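Local coordinates for protein carbon monoxide dehydrogenase (Thermococcus sp. AM4, PDB 6T7J) that catalyses the oxidation of carbon monoxide to carbon dioxide, probably passing the electrons through iron-sulfur clusters to a ferredoxin, at residues A35-L39 with P454-H458; V182-A186 with D598-G602; Y261-V265 with A333-I337; L437-K443 with R625-P631; F573-V579 with K603-P608. All coordinates share one frame; numbering follows the deposited sequence.

Contact 1: A35-L39 with P454-H458; sequences AWHRL and PKVKH
Trp36 and Leu39, one helical turn apart on helix 35-42, meet Pro454 and His458. The second pair lies in the loop that follows strand 444-448, in the parallel sheet of an alpha/beta domain. The same loop region begins near Cys451, which lines the pocket of the broken Fe4S4 cluster, and the side chain of His458 lies about 9 Å from that cluster. The Trp36 side chain leaves the helix with CG anti to its carbonyl carbon (chi1 -68°). From CB onward, CD1 is the first atom to touch the loop, 3.6 Å from Pro454 CB. NE1 also lies close to Pro454 CB, at 3.7 Å, and its N-H is given to a water in the ring plane, 2.7 Å from NE1. That water donates in turn to Val456 O, at 3.2 Å, and so ties the indole to the loop backbone. Farther out, CZ2 is 4.2 Å from His458 CB, which sits at the ring edge. The six-membered ring turns this edge toward the face of the His458 imidazole, a T-shaped pair with planes at 83°. His458 ND1 is bonded to Ser15. The second subunit also packs here, with its Met60 on Pro454. Leu39 meets the proline too: its CD2 lies 3.7 Å from Pro454 CB and 3.4 Å from Pro454 O.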
# COMPACT_ATOMS: atom_id res chain seq x y z
N ALA A 35 -20.87 -10.48 14.28
CA ALA A 35 -19.43 -10.33 14.44
C ALA A 35 -18.94 -10.94 15.75
O ALA A 35 -17.81 -11.44 15.82
CB ALA A 35 -19.04 -8.86 14.37
N TRP A 36 -19.78 -10.93 16.79
CA TRP A 36 -19.38 -11.50 18.08
C TRP A 36 -19.23 -13.01 17.99
O TRP A 36 -18.25 -13.58 18.50
CB TRP A 36 -20.39 -11.11 19.15
CG TRP A 36 -20.40 -9.65 19.50
CD1 TRP A 36 -19.57 -9.01 20.37
CD2 TRP A 36 -21.30 -8.65 19.00
NE1 TRP A 36 -19.89 -7.67 20.44
CE2 TRP A 36 -20.95 -7.43 19.61
CE3 TRP A 36 -22.37 -8.67 18.09
CZ2 TRP A 36 -21.63 -6.24 19.34
CZ3 TRP A 36 -23.04 -7.48 17.83
CH2 TRP A 36 -22.66 -6.29 18.45
N HIS A 37 -20.19 -13.69 17.34
CA HIS A 37 -20.10 -15.14 17.20
C HIS A 37 -18.85 -15.55 16.42
O HIS A 37 -18.17 -16.51 16.79
CB HIS A 37 -21.36 -15.68 16.51
CG HIS A 37 -22.63 -15.31 17.19
ND1 HIS A 37 -23.39 -14.21 16.83
CD2 HIS A 37 -23.29 -15.88 18.23
CE1 HIS A 37 -24.45 -14.13 17.60
NE2 HIS A 37 -24.41 -15.13 18.46
N ARG A 38 -18.54 -14.82 15.34
CA ARG A 38 -17.37 -15.17 14.55
C ARG A 38 -16.08 -14.83 15.27
O ARG A 38 -15.08 -15.55 15.13
CB ARG A 38 -17.45 -14.48 13.19
CG ARG A 38 -18.65 -14.95 12.36
CD ARG A 38 -18.63 -14.38 10.95
NE ARG A 38 -18.76 -12.93 10.95
CZ ARG A 38 -19.91 -12.28 10.87
NH1 ARG A 38 -21.05 -12.96 10.79
NH2 ARG A 38 -19.93 -10.96 10.89
N LEU A 39 -16.07 -13.75 16.06
CA LEU A 39 -14.94 -13.50 16.95
C LEU A 39 -14.71 -14.67 17.90
O LEU A 39 -13.57 -15.10 18.10
CB LEU A 39 -15.16 -12.21 17.74
CG LEU A 39 -14.16 -11.99 18.88
CD1 LEU A 39 -12.76 -11.73 18.32
CD2 LEU A 39 -14.59 -10.84 19.79
N PRO A 454 -15.34 -5.83 18.82
CA PRO A 454 -15.99 -6.78 19.74
C PRO A 454 -15.06 -7.39 20.77
O PRO A 454 -15.52 -8.15 21.63
CB PRO A 454 -16.57 -7.84 18.80
CG PRO A 454 -15.73 -7.76 17.57
CD PRO A 454 -15.33 -6.32 17.43
N LYS A 455 -13.75 -7.11 20.71
CA LYS A 455 -12.85 -7.57 21.75
C LYS A 455 -13.07 -6.82 23.06
O LYS A 455 -12.80 -7.35 24.14
CB LYS A 455 -11.40 -7.42 21.30
CG LYS A 455 -11.04 -8.29 20.10
CD LYS A 455 -9.62 -8.06 19.65
CE LYS A 455 -9.25 -8.99 18.52
NZ LYS A 455 -7.78 -9.26 18.48
N VAL A 456 -13.56 -5.58 22.98
CA VAL A 456 -13.92 -4.81 24.16
C VAL A 456 -15.44 -4.64 24.16
O VAL A 456 -16.11 -4.78 23.14
CB VAL A 456 -13.21 -3.44 24.20
CG1 VAL A 456 -11.70 -3.62 24.23
CG2 VAL A 456 -13.62 -2.59 23.00
N LYS A 457 -15.98 -4.33 25.35
CA LYS A 457 -17.42 -4.17 25.49
C LYS A 457 -17.93 -3.06 24.58
O LYS A 457 -17.34 -1.98 24.51
CB LYS A 457 -17.77 -3.88 26.95
CG LYS A 457 -19.27 -3.86 27.21
CD LYS A 457 -19.59 -3.85 28.69
CE LYS A 457 -21.09 -4.00 28.93
NZ LYS A 457 -21.42 -4.17 30.37
N HIS A 458 -19.03 -3.34 23.89
CA HIS A 458 -19.49 -2.48 22.80
C HIS A 458 -19.93 -1.12 23.33
O HIS A 458 -20.87 -1.02 24.13
CB HIS A 458 -20.63 -3.16 22.04
CG HIS A 458 -21.20 -2.32 20.95
ND1 HIS A 458 -22.53 -1.97 20.90
CD2 HIS A 458 -20.62 -1.76 19.86
CE1 HIS A 458 -22.75 -1.22 19.83
NE2 HIS A 458 -21.61 -1.08 19.18
O HOH W 1 -18.73 -6.47 22.58

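Contact 2: V182-A186 with D598-G602; sequences VWEKA and DIIGG
Ile600, Val182 and Ile599 bury the most surface where helix 177-186 meets helix 597-600. Val182 comes in with one methyl. Its CG1 stands anti to the backbone N (chi1 162°), and this torsion directs it at the other helix. There it lies 3.7 Å from Ile600 CA and 3.8 Å from Ile599 O, so it rests on main chain as much as on side chain. Ile600 answers with CG2, its short branch, which is 4.1 Å from Val182 CG1. The same methyl lies at the edge of the Trp183 indole, 4.4 Å from Trp183 CD1. The long branch of Ile600 leads away from helix 177-186. Ile599 uses its CG2 as well, but on Ala186, one turn further along the first helix. Ile599 CG2 and Ala186 CB are 3.7 Å apart, and the small alanine lets the two backbones come near.

No direct hydrogen bond joins the two segments. A water does so instead, donating to Val182 O at 3.0 Å and to Ile599 O at 3.0 Å. Val182 O also takes the helical bond from Ala186 N, so two donors grip it. Nearby, Trp183 NE1 is bonded to Ala569 O, and Arg179 holds Ile600 O. Right after Ile600 the helix stops: Gly601 has a positive phi of 100°, where a CB would collide with the carbonyl oxygen of Ile600. This is apolar packing of one helix against the last turn of another, with a glycine-ended helix that leads into strand 604-606, which within this chain lies at one side of the parallel sheet of an alpha/beta domain.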
# COMPACT_ATOMS: atom_id res chain seq x y z
N VAL A 182 8.34 22.04 13.59
CA VAL A 182 8.55 20.73 14.22
C VAL A 182 8.71 19.65 13.16
O VAL A 182 9.68 18.88 13.16
CB VAL A 182 7.39 20.41 15.18
CG1 VAL A 182 7.36 18.92 15.49
CG2 VAL A 182 7.51 21.23 16.45
N TRP A 183 7.75 19.58 12.23
CA TRP A 183 7.80 18.58 11.17
C TRP A 183 9.01 18.78 10.26
O TRP A 183 9.55 17.80 9.74
CB TRP A 183 6.52 18.62 10.35
CG TRP A 183 5.27 18.35 11.14
CD1 TRP A 183 5.15 17.52 12.22
CD2 TRP A 183 3.97 18.89 10.91
NE1 TRP A 183 3.86 17.52 12.67
CE2 TRP A 183 3.11 18.36 11.89
CE3 TRP A 183 3.45 19.79 9.97
CZ2 TRP A 183 1.76 18.69 11.95
CZ3 TRP A 183 2.10 20.11 10.03
CH2 TRP A 183 1.27 19.56 11.02
N GLU A 184 9.43 20.03 10.06
CA GLU A 184 10.60 20.28 9.23
C GLU A 184 11.87 19.78 9.91
O GLU A 184 12.71 19.13 9.27
CB GLU A 184 10.71 21.78 8.93
CG GLU A 184 11.92 22.18 8.12
CD GLU A 184 12.00 23.68 7.90
OE1 GLU A 184 13.06 24.16 7.46
OE2 GLU A 184 11.00 24.37 8.17
N LYS A 185 12.03 20.06 11.21
CA LYS A 185 13.18 19.55 11.94
C LYS A 185 13.18 18.02 11.97
O LYS A 185 14.23 17.39 11.82
CB LYS A 185 13.19 20.11 13.36
CG LYS A 185 14.58 20.18 13.99
CD LYS A 185 14.59 19.59 15.40
CE LYS A 185 14.81 18.08 15.37
NZ LYS A 185 16.14 17.70 14.82
N ALA A 186 12.00 17.41 12.14
CA ALA A 186 11.91 15.96 12.11
C ALA A 186 12.03 15.40 10.70
O ALA A 186 12.34 14.21 10.55
CB ALA A 186 10.59 15.51 12.73
N ASP A 598 9.89 13.47 22.13
CA ASP A 598 10.97 14.42 21.87
C ASP A 598 10.97 14.89 20.42
O ASP A 598 11.43 16.00 20.13
CB ASP A 598 12.32 13.78 22.20
CG ASP A 598 12.61 13.79 23.69
OD1 ASP A 598 12.03 12.96 24.42
OD2 ASP A 598 13.43 14.63 24.13
N ILE A 599 10.45 14.07 19.50
CA ILE A 599 10.54 14.38 18.08
C ILE A 599 9.45 15.37 17.67
O ILE A 599 9.72 16.38 17.01
CB ILE A 599 10.49 13.09 17.25
CG1 ILE A 599 11.67 12.18 17.58
CG2 ILE A 599 10.46 13.41 15.76
CD1 ILE A 599 13.02 12.85 17.40
N ILE A 600 8.20 15.09 18.04
CA ILE A 600 7.07 15.83 17.48
C ILE A 600 6.19 16.42 18.57
O ILE A 600 5.34 17.28 18.28
CB ILE A 600 6.26 14.93 16.53
CG1 ILE A 600 6.08 13.54 17.14
CG2 ILE A 600 6.97 14.80 15.19
CD1 ILE A 600 4.88 13.41 18.02
N GLY A 601 6.35 15.98 19.81
CA GLY A 601 5.65 16.57 20.93
C GLY A 601 4.43 15.82 21.42
O GLY A 601 3.80 16.26 22.39
N GLY A 602 4.06 14.71 20.78
CA GLY A 602 3.00 13.85 21.26
C GLY A 602 3.49 12.42 21.39
O GLY A 602 4.65 12.12 21.11
O HOH W 2 11.67 17.86 15.20

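Contact 3: Y261-V265 with A333-I337; sequences YVNIV and AVEAI
The Asn263 amide and the Glu335 carboxylate are the flat groups here, and both bind backbone across the contact. Ala333 O lies exactly in the Asn263 amide plane, 3.0 Å from ND2, although ND2 stands above the plane of that carbonyl. The same ND2 also reaches Lys258 O, and OD1 is bonded to Asn299, so the amide is fixed in rotation. The Glu335 carboxylate is met by Asn263 N nearly head-on, with OE1 at 2.7 Å and a nearly straight bond (170°). A bend at chi2 (68°) folds the chain back and brings OE1 there, beside Val262 CG1. Arg399 forms a salt bridge with OE1, and His356 is bonded to OE2. Glu335 N completes the exchange by donating to Asn263 O, 3.1 Å away and in its carbonyl plane. With an alanine in place of Glu335, Asn263 N would probably lose its acceptor and Arg399 the charge it pairs with. Beyond this point regular pairing takes over: Val265 N donates to Ala336 O at 3.0 Å. Val265 and Ile337 lie side by side, CG1 to CD1 3.9 Å, while Val265 CG2 meets Val334 CG1 crosswise at 3.9 Å. Strands 261-268 and 336-339 are the central parallel neighbours of a sheet ordered 3-2-1-4-5-6, the order of a Rossmann-like fold.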
# COMPACT_ATOMS: atom_id res chain seq x y z
N TYR A 261 -43.36 2.65 8.08
CA TYR A 261 -42.64 3.38 7.04
C TYR A 261 -41.62 2.45 6.39
O TYR A 261 -41.05 1.57 7.04
CB TYR A 261 -41.91 4.60 7.61
CG TYR A 261 -42.80 5.71 8.12
CD1 TYR A 261 -43.50 5.58 9.31
CD2 TYR A 261 -42.93 6.90 7.41
CE1 TYR A 261 -44.30 6.60 9.79
CE2 TYR A 261 -43.73 7.93 7.88
CZ TYR A 261 -44.42 7.77 9.06
OH TYR A 261 -45.22 8.79 9.53
N VAL A 262 -41.41 2.65 5.09
CA VAL A 262 -40.25 2.08 4.43
C VAL A 262 -39.01 2.55 5.17
O VAL A 262 -38.88 3.73 5.50
CB VAL A 262 -40.20 2.49 2.95
CG1 VAL A 262 -38.97 1.91 2.27
CG2 VAL A 262 -41.48 2.06 2.24
N ASN A 263 -38.10 1.63 5.47
CA ASN A 263 -36.87 1.96 6.18
C ASN A 263 -35.70 1.80 5.23
O ASN A 263 -35.46 0.70 4.71
CB ASN A 263 -36.68 1.09 7.42
CG ASN A 263 -37.64 1.45 8.54
OD1 ASN A 263 -37.80 2.62 8.89
ND2 ASN A 263 -38.29 0.44 9.12
N ILE A 264 -34.96 2.88 4.99
CA ILE A 264 -33.80 2.86 4.12
C ILE A 264 -32.58 3.27 4.93
O ILE A 264 -32.55 4.38 5.49
CB ILE A 264 -33.97 3.78 2.90
CG1 ILE A 264 -35.22 3.39 2.11
CG2 ILE A 264 -32.74 3.71 2.01
CD1 ILE A 264 -35.49 4.29 0.93
N VAL A 265 -31.58 2.40 5.00
CA VAL A 265 -30.35 2.68 5.73
C VAL A 265 -29.29 3.14 4.74
O VAL A 265 -29.16 2.57 3.65
CB VAL A 265 -29.87 1.44 6.51
CG1 VAL A 265 -28.58 1.75 7.26
CG2 VAL A 265 -30.95 0.96 7.47
N ALA A 333 -36.80 -4.99 9.61
CA ALA A 333 -37.57 -3.89 9.04
C ALA A 333 -36.77 -3.06 8.04
O ALA A 333 -37.24 -1.99 7.63
CB ALA A 333 -38.10 -2.98 10.16
N VAL A 334 -35.59 -3.51 7.64
CA VAL A 334 -34.76 -2.77 6.70
C VAL A 334 -35.09 -3.24 5.29
O VAL A 334 -34.78 -4.37 4.90
CB VAL A 334 -33.26 -2.94 7.00
CG1 VAL A 334 -32.43 -2.29 5.90
CG2 VAL A 334 -32.93 -2.32 8.34
N GLU A 335 -35.74 -2.37 4.51
CA GLU A 335 -36.04 -2.70 3.12
C GLU A 335 -34.78 -2.70 2.27
O GLU A 335 -34.62 -3.54 1.38
CB GLU A 335 -37.06 -1.72 2.56
CG GLU A 335 -38.49 -2.12 2.81
CD GLU A 335 -38.87 -2.04 4.28
OE1 GLU A 335 -38.83 -0.93 4.85
OE2 GLU A 335 -39.21 -3.10 4.86
N ALA A 336 -33.86 -1.78 2.54
CA ALA A 336 -32.63 -1.69 1.77
C ALA A 336 -31.57 -0.98 2.59
O ALA A 336 -31.86 -0.02 3.31
CB ALA A 336 -32.86 -0.95 0.44
N ILE A 337 -30.33 -1.46 2.46
CA ILE A 337 -29.16 -0.78 3.00
C ILE A 337 -28.26 -0.42 1.82
O ILE A 337 -27.86 -1.30 1.05
CB ILE A 337 -28.42 -1.62 4.05
CG1 ILE A 337 -27.16 -0.90 4.53
CG2 ILE A 337 -28.10 -3.02 3.53
CD1 ILE A 337 -26.68 -1.35 5.90

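Contact 4: L437-K443 with R625-P631; sequences LRDGTIK and RKKLGWP
Arg625 fills the tight part of this contact, its guanidinium set against the carbonyls of Leu437 and Lys443. NH2 donates to Leu437 O, nearly end-on and in the guanidinium plane; the modelled 2.5 Å is short and doubtful in detail. NH1 adds a weak bond to the same oxygen, and a firmer one of 2.8 Å to Lys443 O. NE turns back to its own segment and donates to Pro631 O at 3.2 Å. The bend at chi3 (68°) swings the group into this place, where three carbonyl oxygens hold it flat. Trp630 CE3 lies over one of its faces. Both segments are helix ends: helix 431-439 gives way to Gly440, and helix 610-627 to Gly629, which forms a Schellman motif. The carbonyls at the first end would probably draw in the positive charge of Arg625. Toward solvent no direct hydrogen bond joins the segments; they meet by packing, with the exposed Pro631 at the margin. The Trp630 indole has Leu628 CD1 over one face and Arg438 on the opposite one. Arg438 CG is 3.4 Å from Trp630 CE2, and Arg438 CA makes a CH-pi contact, 4.1 Å from the centroid of the six-membered ring. The Arg438 guanidinium stands nearly upright to the indole plane (88°). Pro631 lays its CG 3.3 Å from Asp439 O. Lys443 NZ reaches Gly440 O at 2.9 Å and is also bonded to Leu632 O.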
# COMPACT_ATOMS: atom_id res chain seq x y z
N LEU A 437 -10.59 28.13 29.87
CA LEU A 437 -9.44 27.24 30.04
C LEU A 437 -8.41 27.85 30.98
O LEU A 437 -7.79 27.14 31.78
CB LEU A 437 -8.81 26.93 28.68
CG LEU A 437 -9.59 26.02 27.73
CD1 LEU A 437 -9.01 26.09 26.33
CD2 LEU A 437 -9.60 24.58 28.23
N ARG A 438 -8.20 29.17 30.89
CA ARG A 438 -7.21 29.83 31.74
C ARG A 438 -7.66 29.87 33.19
O ARG A 438 -6.84 29.74 34.10
CB ARG A 438 -6.94 31.24 31.22
CG ARG A 438 -5.75 31.34 30.29
CD ARG A 438 -5.18 32.75 30.26
NE ARG A 438 -6.11 33.70 29.67
CZ ARG A 438 -6.11 34.04 28.38
NH1 ARG A 438 -5.22 33.51 27.56
NH2 ARG A 438 -7.00 34.91 27.93
N ASP A 439 -8.96 30.06 33.43
CA ASP A 439 -9.48 30.10 34.80
C ASP A 439 -9.39 28.75 35.48
O ASP A 439 -9.17 28.67 36.69
CB ASP A 439 -10.93 30.57 34.80
CG ASP A 439 -11.08 32.03 34.45
OD1 ASP A 439 -10.05 32.72 34.33
OD2 ASP A 439 -12.23 32.49 34.30
N GLY A 440 -9.56 27.67 34.72
CA GLY A 440 -9.83 26.36 35.28
C GLY A 440 -11.28 25.96 35.21
O GLY A 440 -11.62 24.85 35.63
N THR A 441 -12.15 26.84 34.70
CA THR A 441 -13.55 26.47 34.50
C THR A 441 -13.67 25.26 33.59
O THR A 441 -14.53 24.39 33.81
CB THR A 441 -14.33 27.66 33.92
OG1 THR A 441 -13.81 28.88 34.46
CG2 THR A 441 -15.80 27.55 34.27
N ILE A 442 -12.81 25.17 32.58
CA ILE A 442 -12.66 23.97 31.77
C ILE A 442 -11.21 23.52 31.88
O ILE A 442 -10.29 24.29 31.57
CB ILE A 442 -13.05 24.22 30.30
CG1 ILE A 442 -14.56 24.50 30.20
CG2 ILE A 442 -12.67 23.03 29.43
CD1 ILE A 442 -15.06 24.64 28.79
N LYS A 443 -11.00 22.29 32.35
CA LYS A 443 -9.64 21.79 32.54
C LYS A 443 -8.93 21.62 31.20
O LYS A 443 -7.75 21.97 31.06
CB LYS A 443 -9.66 20.48 33.31
CG LYS A 443 -9.26 20.60 34.77
CD LYS A 443 -10.06 21.69 35.47
CE LYS A 443 -9.53 21.96 36.86
NZ LYS A 443 -10.11 23.20 37.45
N ARG A 625 -1.47 22.00 32.09
CA ARG A 625 -1.90 23.21 32.78
C ARG A 625 -0.78 23.77 33.64
O ARG A 625 -0.54 24.99 33.65
CB ARG A 625 -3.13 22.92 33.64
CG ARG A 625 -4.37 22.54 32.85
CD ARG A 625 -5.60 22.58 33.74
NE ARG A 625 -5.92 23.94 34.14
CZ ARG A 625 -6.65 24.78 33.41
NH1 ARG A 625 -7.13 24.39 32.24
NH2 ARG A 625 -6.89 26.01 33.85
N LYS A 626 -0.09 22.90 34.39
CA LYS A 626 1.01 23.36 35.23
C LYS A 626 2.13 23.96 34.39
O LYS A 626 2.74 24.96 34.78
CB LYS A 626 1.53 22.20 36.08
CG LYS A 626 0.55 21.70 37.13
CD LYS A 626 1.11 20.53 37.94
CE LYS A 626 1.13 19.24 37.12
NZ LYS A 626 0.92 18.03 37.96
N LYS A 627 2.41 23.37 33.23
CA LYS A 627 3.45 23.91 32.36
C LYS A 627 3.06 25.25 31.75
O LYS A 627 3.93 26.01 31.33
CB LYS A 627 3.80 22.92 31.26
CG LYS A 627 4.48 21.65 31.76
CD LYS A 627 4.97 20.79 30.60
CE LYS A 627 5.51 19.46 31.09
NZ LYS A 627 6.69 19.62 31.99
N LEU A 628 1.76 25.56 31.69
CA LEU A 628 1.27 26.81 31.13
C LEU A 628 1.17 27.92 32.17
O LEU A 628 0.72 29.02 31.83
CB LEU A 628 -0.10 26.60 30.48
CG LEU A 628 -0.13 26.01 29.07
CD1 LEU A 628 -1.56 25.89 28.59
CD2 LEU A 628 0.69 26.85 28.11
N GLY A 629 1.57 27.67 33.41
CA GLY A 629 1.42 28.66 34.46
C GLY A 629 -0.01 28.96 34.83
O GLY A 629 -0.28 30.01 35.43
N TRP A 630 -0.94 28.08 34.49
CA TRP A 630 -2.35 28.28 34.77
C TRP A 630 -2.72 27.66 36.10
O TRP A 630 -2.01 26.78 36.61
CB TRP A 630 -3.20 27.66 33.65
CG TRP A 630 -3.09 28.37 32.35
CD1 TRP A 630 -2.38 29.50 32.08
CD2 TRP A 630 -3.73 28.00 31.12
NE1 TRP A 630 -2.53 29.86 30.76
CE2 TRP A 630 -3.35 28.95 30.15
CE3 TRP A 630 -4.58 26.96 30.74
CZ2 TRP A 630 -3.80 28.89 28.83
CZ3 TRP A 630 -5.02 26.90 29.43
CH2 TRP A 630 -4.63 27.86 28.49
N PRO A 631 -3.84 28.09 36.71
CA PRO A 631 -4.32 27.45 37.94
C PRO A 631 -4.71 26.00 37.72
O PRO A 631 -4.70 25.52 36.59
CB PRO A 631 -5.54 28.29 38.32
CG PRO A 631 -5.93 29.00 37.07
CD PRO A 631 -4.65 29.27 36.36

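Contact 5: F573-V579 with K603-P608; sequences FTHLGVV and KFYVEP
His575 reaches from its own strand to the backbone of the next one, two residues past its bridge partner Tyr605. Its NE2 donates to Glu607 O at 2.8 Å, and the oxygen lies in the imidazole plane. CG stands roughly anti to the backbone N (chi1 151°), which carries the ring along to Glu607. The strands themselves, 574-576 and 604-606, pair in parallel. Thr574 N donates to Lys603 O at 3.0 Å, Leu576 N to Tyr605 O at 2.9 Å, and Glu607 N to Leu576 O at 2.9 Å. Phe573, His575 and Tyr605 form an aromatic cluster. The Phe573 and Tyr605 rings are nearly parallel (21°) but offset so far that they hardly overlap, and Phe573 CZ rests 3.4 Å from Tyr605 CB. Helix 610-627 covers this side. On the other face Leu576 CG packs 3.8 Å from Phe604 CD1, and Phe604 also meets helix 558-569. Val579 CG2 extends the apolar contact past the strand end, 3.8 Å from Val606 CG1. Strand 604-606 is one of the two outermost strands of the sheet within this chain. His575 ND1 is bonded to Ser551 OG on strand 548-552, the neighbour on the other side. With a leucine in place of His575, Glu607 O would probably lose this donor and Ser551 its imidazole mate. Both ring nitrogens are thus engaged, and the buried imidazole is locked in rotation between its two neighbours.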
# COMPACT_ATOMS: atom_id res chain seq x y z
N PHE A 573 -1.19 14.14 22.97
CA PHE A 573 -1.17 12.88 23.69
C PHE A 573 -2.39 12.05 23.31
O PHE A 573 -3.53 12.50 23.49
CB PHE A 573 -1.14 13.17 25.19
CG PHE A 573 -1.15 11.96 26.07
CD1 PHE A 573 0.01 11.23 26.29
CD2 PHE A 573 -2.31 11.57 26.72
CE1 PHE A 573 0.00 10.12 27.11
CE2 PHE A 573 -2.32 10.47 27.54
CZ PHE A 573 -1.17 9.74 27.74
N THR A 574 -2.17 10.85 22.78
CA THR A 574 -3.22 10.06 22.15
C THR A 574 -3.32 8.70 22.81
O THR A 574 -2.37 7.91 22.77
CB THR A 574 -2.95 9.91 20.65
OG1 THR A 574 -2.93 11.20 20.03
CG2 THR A 574 -4.02 9.05 19.99
N HIS A 575 -4.48 8.42 23.41
CA HIS A 575 -4.74 7.16 24.10
C HIS A 575 -5.39 6.16 23.17
O HIS A 575 -6.23 6.51 22.33
CB HIS A 575 -5.64 7.40 25.31
CG HIS A 575 -6.48 6.21 25.68
ND1 HIS A 575 -7.83 6.14 25.40
CD2 HIS A 575 -6.16 5.05 26.29
CE1 HIS A 575 -8.31 4.99 25.83
NE2 HIS A 575 -7.32 4.30 26.37
N LEU A 576 -5.00 4.89 23.31
CA LEU A 576 -5.60 3.78 22.59
C LEU A 576 -6.26 2.84 23.60
O LEU A 576 -5.63 2.46 24.59
CB LEU A 576 -4.56 3.03 21.77
CG LEU A 576 -3.70 3.84 20.81
CD1 LEU A 576 -2.83 2.92 19.97
CD2 LEU A 576 -4.56 4.72 19.92
N GLY A 577 -7.50 2.47 23.33
CA GLY A 577 -8.22 1.55 24.20
C GLY A 577 -8.16 0.12 23.71
O GLY A 577 -8.60 -0.80 24.39
N VAL A 578 -7.62 -0.06 22.50
CA VAL A 578 -7.34 -1.38 21.95
C VAL A 578 -5.84 -1.45 21.69
O VAL A 578 -5.25 -0.50 21.15
CB VAL A 578 -8.14 -1.65 20.66
CG1 VAL A 578 -7.68 -2.93 19.99
CG2 VAL A 578 -9.63 -1.71 20.96
N VAL A 579 -5.22 -2.55 22.10
CA VAL A 579 -3.76 -2.69 22.04
C VAL A 579 -3.33 -2.88 20.59
O VAL A 579 -3.72 -3.86 19.95
CB VAL A 579 -3.28 -3.86 22.91
CG1 VAL A 579 -1.76 -3.90 22.93
CG2 VAL A 579 -3.83 -3.74 24.32
N LYS A 603 2.58 11.55 21.82
CA LYS A 603 2.94 10.15 22.00
C LYS A 603 1.68 9.32 22.18
O LYS A 603 0.59 9.84 22.44
CB LYS A 603 3.89 9.95 23.20
CG LYS A 603 3.27 10.24 24.56
CD LYS A 603 4.32 10.11 25.65
CE LYS A 603 3.79 10.55 27.00
NZ LYS A 603 4.88 10.59 28.02
N PHE A 604 1.85 8.01 22.04
CA PHE A 604 0.79 7.04 22.26
C PHE A 604 0.78 6.56 23.71
O PHE A 604 1.79 6.62 24.42
CB PHE A 604 0.94 5.85 21.32
CG PHE A 604 0.43 6.10 19.93
CD1 PHE A 604 -0.93 6.25 19.69
CD2 PHE A 604 1.31 6.19 18.87
CE1 PHE A 604 -1.40 6.48 18.42
CE2 PHE A 604 0.84 6.42 17.58
CZ PHE A 604 -0.51 6.57 17.36
N TYR A 605 -0.38 6.08 24.15
CA TYR A 605 -0.54 5.53 25.48
C TYR A 605 -1.64 4.48 25.43
O TYR A 605 -2.80 4.81 25.16
CB TYR A 605 -0.87 6.62 26.50
CG TYR A 605 -1.58 6.12 27.74
CD1 TYR A 605 -0.93 5.30 28.66
CD2 TYR A 605 -2.90 6.48 28.00
CE1 TYR A 605 -1.57 4.85 29.79
CE2 TYR A 605 -3.55 6.03 29.13
CZ TYR A 605 -2.88 5.22 30.02
OH TYR A 605 -3.53 4.77 31.15
N VAL A 606 -1.27 3.22 25.69
CA VAL A 606 -2.19 2.10 25.57
C VAL A 606 -2.79 1.79 26.93
O VAL A 606 -2.05 1.59 27.91
CB VAL A 606 -1.47 0.86 25.00
CG1 VAL A 606 -2.48 -0.24 24.69
CG2 VAL A 606 -0.68 1.23 23.75
N GLU A 607 -4.12 1.77 27.00
CA GLU A 607 -4.83 1.40 28.22
C GLU A 607 -6.25 0.96 27.89
O GLU A 607 -7.12 1.80 27.63
CB GLU A 607 -4.87 2.56 29.21
CG GLU A 607 -5.56 2.22 30.52
CD GLU A 607 -5.18 0.84 31.02
OE1 GLU A 607 -4.03 0.67 31.49
OE2 GLU A 607 -6.02 -0.08 30.95
N PRO A 608 -6.53 -0.35 27.89
CA PRO A 608 -7.88 -0.82 27.56
C PRO A 608 -8.94 -0.49 28.61
O PRO A 608 -10.13 -0.70 28.33
CB PRO A 608 -7.70 -2.34 27.43
CG PRO A 608 -6.23 -2.54 27.20
CD PRO A 608 -5.56 -1.45 27.98

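From the N terminus, contact 1 opens first and joins helix 35-42, near the N terminus, to the loop after strand 444-448. Contact 2 opens within this span and ties helix 177-186 to helix 597-600, so it crosses contact 1. Contact 3 lies within the spans of both and closes a loop of 67 residues inside the first parallel sheet. Contact 4 joins the ends of helices 431-439 and 610-627 and crosses contacts 1 and 2. Contact 5 lies wholly within its loop, crosses contact 2, and pairs the last two strands of the second sheet. Contacts 1 and 5 touch where Val456 CG1 lies 4.2 Å from Gly577 O. Contacts 2 and 5 adjoin at residues 602 and 603.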